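DNA ligase (Aquifex aeolicus, PDB 3QWU) probably joins nucleic acid ends as an ATP-dependent ligase of the nucleotidyltransferase type, and binds adenosine and calcium. Local coordinates at residues P125-N138 / V148-K162. Residues are numbered along the deposited sequence; the frame is centred on the assembly and turned at random.
Sequences PDLVICAEVAGPEN and VKEDVQLFVFDFMKK. With ADN (adenosine), chain C.
Phe-157 has CG between its backbone N and carbonyl carbon (chi1 59°), which lays the ring across Cys-130 and Ala-131 of the neighbouring strand. Glu-132, on that strand, has CG anti to its own N (chi1 -158°) and bends at chi2, bringing its carboxylate to the ribose of the bound adenosine. Strands 127-134 and 153-161 pair antiparallel, and a classic beta bulge interrupts them. At the bulge, Cys-130 is matched by two residues, Phe-157 and Asp-158, and its O accepts from Phe-157 N at 2.9 Å and from Asp-158 N at 3.0 Å. The ring is sandwiched. Cys-130 O sits over the centre of one face, and adenine N3 lies over the opposite face, with Phe-157 CD1 3.4 Å from ADN C2. The ring's CE2 also meets Glu-132 N at 3.3 Å. ADN O2' donates to Glu-132 OE1 at 2.6 Å, while Gly-83 N holds OE2. On the other side of the sheet mostly apolar side chains meet: Ile-129 CG2 crosses Val-156 CG2 at 3.6 Å, and Ala-131 CB touches Leu-154 CG. Helices 106-115 and 119-123 pack there. An alanine in place of Phe-157 is likely to leave this side of the base without the ring that lies over it and open a gap over Cys-130 O. Base and ribose are thus read by different chemistry from adjacent strands, a ring lying flat over the base and a carboxylate, consistent with the nucleotide pocket of an adenylation domain.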
loop_
_atom_site.group_PDB
_atom_site.type_symbol
_atom_site.label_atom_id
_atom_site.label_comp_id
_atom_site.label_asym_id
_atom_site.label_seq_id
_atom_site.Cartn_x
_atom_site.Cartn_y
_atom_site.Cartn_z
ATOM N N PRO A 125 17.142 -32.532 -26.795
ATOM C CA PRO A 125 17.025 -31.091 -27.213
ATOM C C PRO A 125 15.626 -30.438 -27.181
ATOM O O PRO A 125 15.512 -29.238 -27.344
ATOM C CB PRO A 125 17.604 -31.074 -28.646
ATOM C CG PRO A 125 17.581 -32.496 -29.087
ATOM C CD PRO A 125 17.723 -33.364 -27.863
ATOM N N ASP A 126 14.593 -31.229 -26.948
ATOM C CA ASP A 126 13.231 -30.733 -26.700
ATOM C C ASP A 126 13.004 -30.127 -25.264
ATOM O O ASP A 126 12.094 -29.315 -25.038
ATOM C CB ASP A 126 12.211 -31.874 -26.981
ATOM C CG ASP A 126 12.536 -33.207 -26.200
ATOM O OD1 ASP A 126 13.690 -33.775 -26.323
ATOM O OD2 ASP A 126 11.623 -33.684 -25.475
ATOM N N LEU A 127 13.823 -30.536 -24.305
ATOM C CA LEU A 127 13.619 -30.119 -22.916
ATOM C C LEU A 127 13.916 -28.610 -22.668
ATOM O O LEU A 127 14.829 -27.967 -23.268
ATOM C CB LEU A 127 14.449 -30.995 -21.987
ATOM C CG LEU A 127 14.032 -32.461 -21.892
ATOM C CD1 LEU A 127 14.888 -33.153 -20.849
ATOM C CD2 LEU A 127 12.554 -32.626 -21.606
ATOM N N VAL A 128 13.071 -28.037 -21.819
ATOM C CA VAL A 128 13.341 -26.740 -21.231
ATOM C C VAL A 128 13.466 -26.948 -19.738
ATOM O O VAL A 128 12.563 -27.552 -19.106
ATOM C CB VAL A 128 12.213 -25.772 -21.461
ATOM C CG1 VAL A 128 12.608 -24.433 -20.871
ATOM C CG2 VAL A 128 11.785 -25.740 -23.000
ATOM N N ILE A 129 14.597 -26.495 -19.169
ATOM C CA ILE A 129 14.852 -26.766 -17.757
ATOM C C ILE A 129 14.346 -25.573 -17.010
ATOM O O ILE A 129 14.751 -24.465 -17.304
ATOM C CB ILE A 129 16.362 -26.923 -17.443
ATOM C CG1 ILE A 129 16.978 -28.008 -18.310
ATOM C CG2 ILE A 129 16.590 -27.209 -15.960
ATOM C CD1 ILE A 129 18.502 -28.013 -18.280
ATOM N N CYS A 130 13.464 -25.804 -16.045
ATOM C CA CYS A 130 12.943 -24.752 -15.197
ATOM C C CYS A 130 13.666 -24.865 -13.830
ATOM O O CYS A 130 13.533 -25.864 -13.123
ATOM C CB CYS A 130 11.436 -24.911 -15.035
ATOM S SG CYS A 130 10.516 -24.770 -16.563
ATOM N N ALA A 131 14.410 -23.818 -13.490
ATOM C CA ALA A 131 15.235 -23.782 -12.290
ATOM C C ALA A 131 15.233 -22.407 -11.644
ATOM O O ALA A 131 15.050 -21.383 -12.313
ATOM C CB ALA A 131 16.686 -24.175 -12.619
ATOM N N GLU A 132 15.470 -22.416 -10.343
ATOM C CA GLU A 132 15.732 -21.200 -9.572
ATOM C C GLU A 132 17.231 -20.994 -9.487
ATOM O O GLU A 132 17.952 -21.919 -9.108
ATOM C CB GLU A 132 15.205 -21.363 -8.157
ATOM C CG GLU A 132 14.936 -20.042 -7.438
ATOM C CD GLU A 132 13.696 -19.294 -7.965
ATOM O OE1 GLU A 132 13.064 -19.832 -8.888
ATOM O OE2 GLU A 132 13.375 -18.190 -7.458
ATOM N N VAL A 133 17.701 -19.790 -9.846
ATOM C CA VAL A 133 19.058 -19.368 -9.554
ATOM C C VAL A 133 19.072 -18.511 -8.275
ATOM O O VAL A 133 18.270 -17.580 -8.121
ATOM C CB VAL A 133 19.626 -18.555 -10.688
ATOM C CG1 VAL A 133 21.060 -18.184 -10.384
ATOM C CG2 VAL A 133 19.566 -19.333 -11.974
ATOM N N ALA A 134 20.008 -18.795 -7.370
ATOM C CA ALA A 134 19.965 -18.212 -6.028
ATOM C C ALA A 134 21.349 -18.096 -5.441
ATOM O O ALA A 134 22.263 -18.936 -5.733
ATOM C CB ALA A 134 19.053 -19.043 -5.098
ATOM N N GLY A 135 21.509 -17.094 -4.592
ATOM C CA GLY A 135 22.816 -16.820 -3.978
ATOM C C GLY A 135 23.064 -15.346 -3.686
ATOM O O GLY A 135 22.375 -14.472 -4.179
ATOM N N PRO A 136 24.088 -15.061 -2.901
ATOM C CA PRO A 136 24.235 -13.684 -2.485
ATOM C C PRO A 136 24.855 -12.808 -3.576
ATOM O O PRO A 136 24.730 -11.589 -3.529
ATOM C CB PRO A 136 25.190 -13.784 -1.311
ATOM C CG PRO A 136 26.049 -14.998 -1.648
ATOM C CD PRO A 136 25.115 -15.943 -2.338
ATOM N N GLU A 137 25.516 -13.409 -4.552
ATOM C CA GLU A 137 26.106 -12.615 -5.603
ATOM C C GLU A 137 25.386 -12.767 -6.958
ATOM O O GLU A 137 25.982 -13.183 -7.941
ATOM C CB GLU A 137 27.579 -12.986 -5.702
ATOM C CG GLU A 137 28.304 -12.790 -4.403
ATOM C CD GLU A 137 29.720 -13.327 -4.441
ATOM O OE1 GLU A 137 30.269 -13.614 -5.531
ATOM O OE2 GLU A 137 30.292 -13.472 -3.360
ATOM N N ASN A 138 24.110 -12.410 -6.990
ATOM C CA ASN A 138 23.338 -12.341 -8.198
ATOM C C ASN A 138 22.822 -10.921 -8.408
ATOM O O ASN A 138 22.829 -10.139 -7.500
ATOM C CB ASN A 138 22.193 -13.362 -8.192
ATOM C CG ASN A 138 20.956 -12.875 -7.471
ATOM O OD1 ASN A 138 20.104 -12.198 -8.045
ATOM N ND2 ASN A 138 20.845 -13.235 -6.205
ATOM N N VAL A 148 23.541 -21.053 0.343
ATOM C CA VAL A 148 24.406 -20.659 -0.752
ATOM C C VAL A 148 25.179 -19.557 -0.117
ATOM O O VAL A 148 24.630 -18.488 0.135
ATOM C CB VAL A 148 23.676 -20.101 -2.026
ATOM C CG1 VAL A 148 24.661 -20.053 -3.168
ATOM C CG2 VAL A 148 22.521 -20.916 -2.385
ATOM N N LYS A 149 26.431 -19.831 0.177
ATOM C CA LYS A 149 27.242 -18.863 0.906
ATOM C C LYS A 149 27.918 -17.877 -0.049
ATOM O O LYS A 149 28.288 -16.791 0.368
ATOM C CB LYS A 149 28.275 -19.574 1.794
ATOM C CG LYS A 149 27.593 -20.525 2.810
ATOM C CD LYS A 149 28.390 -21.812 3.069
ATOM C CE LYS A 149 27.805 -22.630 4.246
ATOM N NZ LYS A 149 28.715 -23.770 4.728
ATOM N N GLU A 150 28.043 -18.243 -1.321
ATOM C CA GLU A 150 28.660 -17.359 -2.288
ATOM C C GLU A 150 28.311 -17.668 -3.723
ATOM O O GLU A 150 27.760 -18.709 -4.047
ATOM C CB GLU A 150 30.209 -17.333 -2.109
ATOM C CG GLU A 150 30.971 -18.538 -2.668
ATOM C CD GLU A 150 31.347 -19.568 -1.595
ATOM O OE1 GLU A 150 31.952 -19.168 -0.563
ATOM O OE2 GLU A 150 31.052 -20.772 -1.780
ATOM N N ASP A 151 28.650 -16.724 -4.589
ATOM C CA ASP A 151 28.381 -16.838 -6.022
ATOM C C ASP A 151 26.884 -17.124 -6.180
ATOM O O ASP A 151 26.077 -16.453 -5.546
ATOM C CB ASP A 151 29.281 -17.928 -6.638
ATOM C CG ASP A 151 29.425 -17.803 -8.148
ATOM O OD1 ASP A 151 29.135 -16.724 -8.731
ATOM O OD2 ASP A 151 29.869 -18.792 -8.760
ATOM N N VAL A 152 26.530 -18.109 -7.010
ATOM C CA VAL A 152 25.155 -18.491 -7.259
ATOM C C VAL A 152 25.158 -19.962 -7.583
ATOM O O VAL A 152 26.190 -20.538 -7.965
ATOM C CB VAL A 152 24.575 -17.768 -8.479
ATOM C CG1 VAL A 152 24.068 -16.441 -8.092
ATOM C CG2 VAL A 152 25.643 -17.632 -9.539
ATOM N N GLN A 153 23.967 -20.554 -7.465
ATOM C CA GLN A 153 23.748 -21.983 -7.613
ATOM C C GLN A 153 22.378 -22.092 -8.235
ATOM O O GLN A 153 21.579 -21.166 -8.139
ATOM C CB GLN A 153 23.765 -22.698 -6.264
ATOM C CG GLN A 153 25.169 -23.067 -5.771
ATOM C CD GLN A 153 25.133 -23.803 -4.422
ATOM O OE1 GLN A 153 24.242 -24.620 -4.188
ATOM N NE2 GLN A 153 26.079 -23.478 -3.517
ATOM N N LEU A 154 22.128 -23.230 -8.858
ATOM C CA LEU A 154 20.962 -23.406 -9.641
ATOM C C LEU A 154 20.268 -24.652 -9.130
ATOM O O LEU A 154 20.906 -25.598 -8.783
ATOM C CB LEU A 154 21.369 -23.480 -11.086
ATOM C CG LEU A 154 20.335 -23.850 -12.108
ATOM C CD1 LEU A 154 20.754 -23.267 -13.442
ATOM C CD2 LEU A 154 20.257 -25.352 -12.110
ATOM N N PHE A 155 18.956 -24.603 -9.045
ATOM C CA PHE A 155 18.167 -25.690 -8.566
ATOM C C PHE A 155 16.980 -25.946 -9.477
ATOM O O PHE A 155 16.051 -25.144 -9.505
ATOM C CB PHE A 155 17.688 -25.347 -7.161
ATOM C CG PHE A 155 18.822 -25.150 -6.151
ATOM C CD1 PHE A 155 19.401 -26.213 -5.522
ATOM C CD2 PHE A 155 19.291 -23.902 -5.852
ATOM C CE1 PHE A 155 20.476 -26.027 -4.575
ATOM C CE2 PHE A 155 20.340 -23.730 -4.908
ATOM C CZ PHE A 155 20.934 -24.812 -4.320
ATOM N N VAL A 156 17.029 -27.046 -10.242
ATOM C CA VAL A 156 15.924 -27.485 -11.067
ATOM C C VAL A 156 14.674 -27.851 -10.217
ATOM O O VAL A 156 14.785 -28.498 -9.169
ATOM C CB VAL A 156 16.336 -28.762 -11.916
ATOM C CG1 VAL A 156 15.142 -29.253 -12.785
ATOM C CG2 VAL A 156 17.557 -28.496 -12.762
ATOM N N PHE A 157 13.505 -27.375 -10.651
ATOM C CA PHE A 157 12.220 -27.721 -10.053
ATOM C C PHE A 157 11.179 -28.149 -11.095
ATOM O O PHE A 157 10.078 -28.633 -10.736
ATOM C CB PHE A 157 11.675 -26.543 -9.215
ATOM C CG PHE A 157 11.476 -25.264 -9.981
ATOM C CD1 PHE A 157 10.463 -25.121 -10.887
ATOM C CD2 PHE A 157 12.326 -24.190 -9.804
ATOM C CE1 PHE A 157 10.340 -23.894 -11.605
ATOM C CE2 PHE A 157 12.183 -23.015 -10.529
ATOM C CZ PHE A 157 11.210 -22.881 -11.430
ATOM N N ASP A 158 11.463 -27.952 -12.383
ATOM C CA ASP A 158 10.512 -28.413 -13.408
ATOM C C ASP A 158 11.198 -28.637 -14.772
ATOM O O ASP A 158 12.325 -28.159 -15.007
ATOM C CB ASP A 158 9.280 -27.439 -13.509
ATOM C CG ASP A 158 8.106 -27.802 -12.513
ATOM O OD1 ASP A 158 7.748 -29.018 -12.410
ATOM O OD2 ASP A 158 7.536 -26.874 -11.859
ATOM N N PHE A 159 10.543 -29.417 -15.626
ATOM C CA PHE A 159 10.868 -29.438 -17.042
ATOM C C PHE A 159 9.613 -29.121 -17.815
ATOM O O PHE A 159 8.519 -29.558 -17.464
ATOM C CB PHE A 159 11.366 -30.802 -17.521
ATOM C CG PHE A 159 12.673 -31.235 -16.923
ATOM C CD1 PHE A 159 13.854 -30.793 -17.440
ATOM C CD2 PHE A 159 12.706 -32.134 -15.863
ATOM C CE1 PHE A 159 15.040 -31.211 -16.893
ATOM C CE2 PHE A 159 13.926 -32.562 -15.315
ATOM C CZ PHE A 159 15.071 -32.074 -15.803
ATOM N N MET A 160 9.783 -28.309 -18.838
ATOM C CA MET A 160 8.773 -28.060 -19.801
ATOM C C MET A 160 9.337 -28.608 -21.071
ATOM O O MET A 160 10.431 -29.155 -21.053
ATOM C CB MET A 160 8.497 -26.569 -19.869
ATOM C CG MET A 160 7.757 -26.084 -18.625
ATOM S SD MET A 160 7.404 -24.321 -18.575
ATOM C CE MET A 160 6.113 -24.115 -19.830
ATOM N N LYS A 161 8.606 -28.455 -22.166
ATOM C CA LYS A 161 9.025 -28.904 -23.466
ATOM C C LYS A 161 8.814 -27.791 -24.485
ATOM O O LYS A 161 7.832 -27.101 -24.438
ATOM C CB LYS A 161 8.173 -30.141 -23.880
ATOM C CG LYS A 161 8.791 -31.510 -23.519
ATOM C CD LYS A 161 7.903 -32.756 -23.850
ATOM C CE LYS A 161 8.783 -33.988 -24.224
ATOM N NZ LYS A 161 8.201 -35.345 -23.868
ATOM N N LYS A 162 9.706 -27.658 -25.446
ATOM C CA LYS A 162 9.503 -26.703 -26.527
ATOM C C LYS A 162 8.118 -26.865 -27.177
ATOM O O LYS A 162 7.662 -27.997 -27.439
ATOM C CB LYS A 162 10.572 -26.882 -27.639
ATOM C CG LYS A 162 11.908 -26.154 -27.369
ATOM C CD LYS A 162 13.028 -26.703 -28.253
ATOM C CE LYS A 162 14.414 -26.184 -27.828
ATOM N NZ LYS A 162 15.503 -26.979 -28.454
HETATM O "O5'" ADN C . 5.782 -18.330 -8.742
HETATM C "C5'" ADN C . 6.574 -19.122 -7.856
HETATM C "C4'" ADN C . 8.050 -18.923 -8.176
HETATM O "O4'" ADN C . 8.906 -19.556 -7.175
HETATM C "C3'" ADN C . 8.408 -19.572 -9.506
HETATM O "O3'" ADN C . 8.257 -18.731 -10.647
HETATM C "C2'" ADN C . 9.847 -20.038 -9.312
HETATM O "O2'" ADN C . 10.758 -19.140 -9.924
HETATM C "C1'" ADN C . 10.093 -20.079 -7.805
HETATM N N9 ADN C . 10.330 -21.431 -7.274
HETATM C C8 ADN C . 11.248 -21.710 -6.320
HETATM N N7 ADN C . 11.266 -23.026 -5.996
HETATM C C5 ADN C . 10.294 -23.589 -6.759
HETATM C C6 ADN C . 9.754 -24.947 -6.883
HETATM N N6 ADN C . 10.313 -25.921 -6.111
HETATM N N1 ADN C . 8.768 -25.174 -7.805
HETATM C C2 ADN C . 8.247 -24.152 -8.543
HETATM N N3 ADN C . 8.681 -22.862 -8.447
HETATM C C4 ADN C . 9.688 -22.547 -7.602
HETATM O O HOH W 1 28.026 -14.027 -9.323
#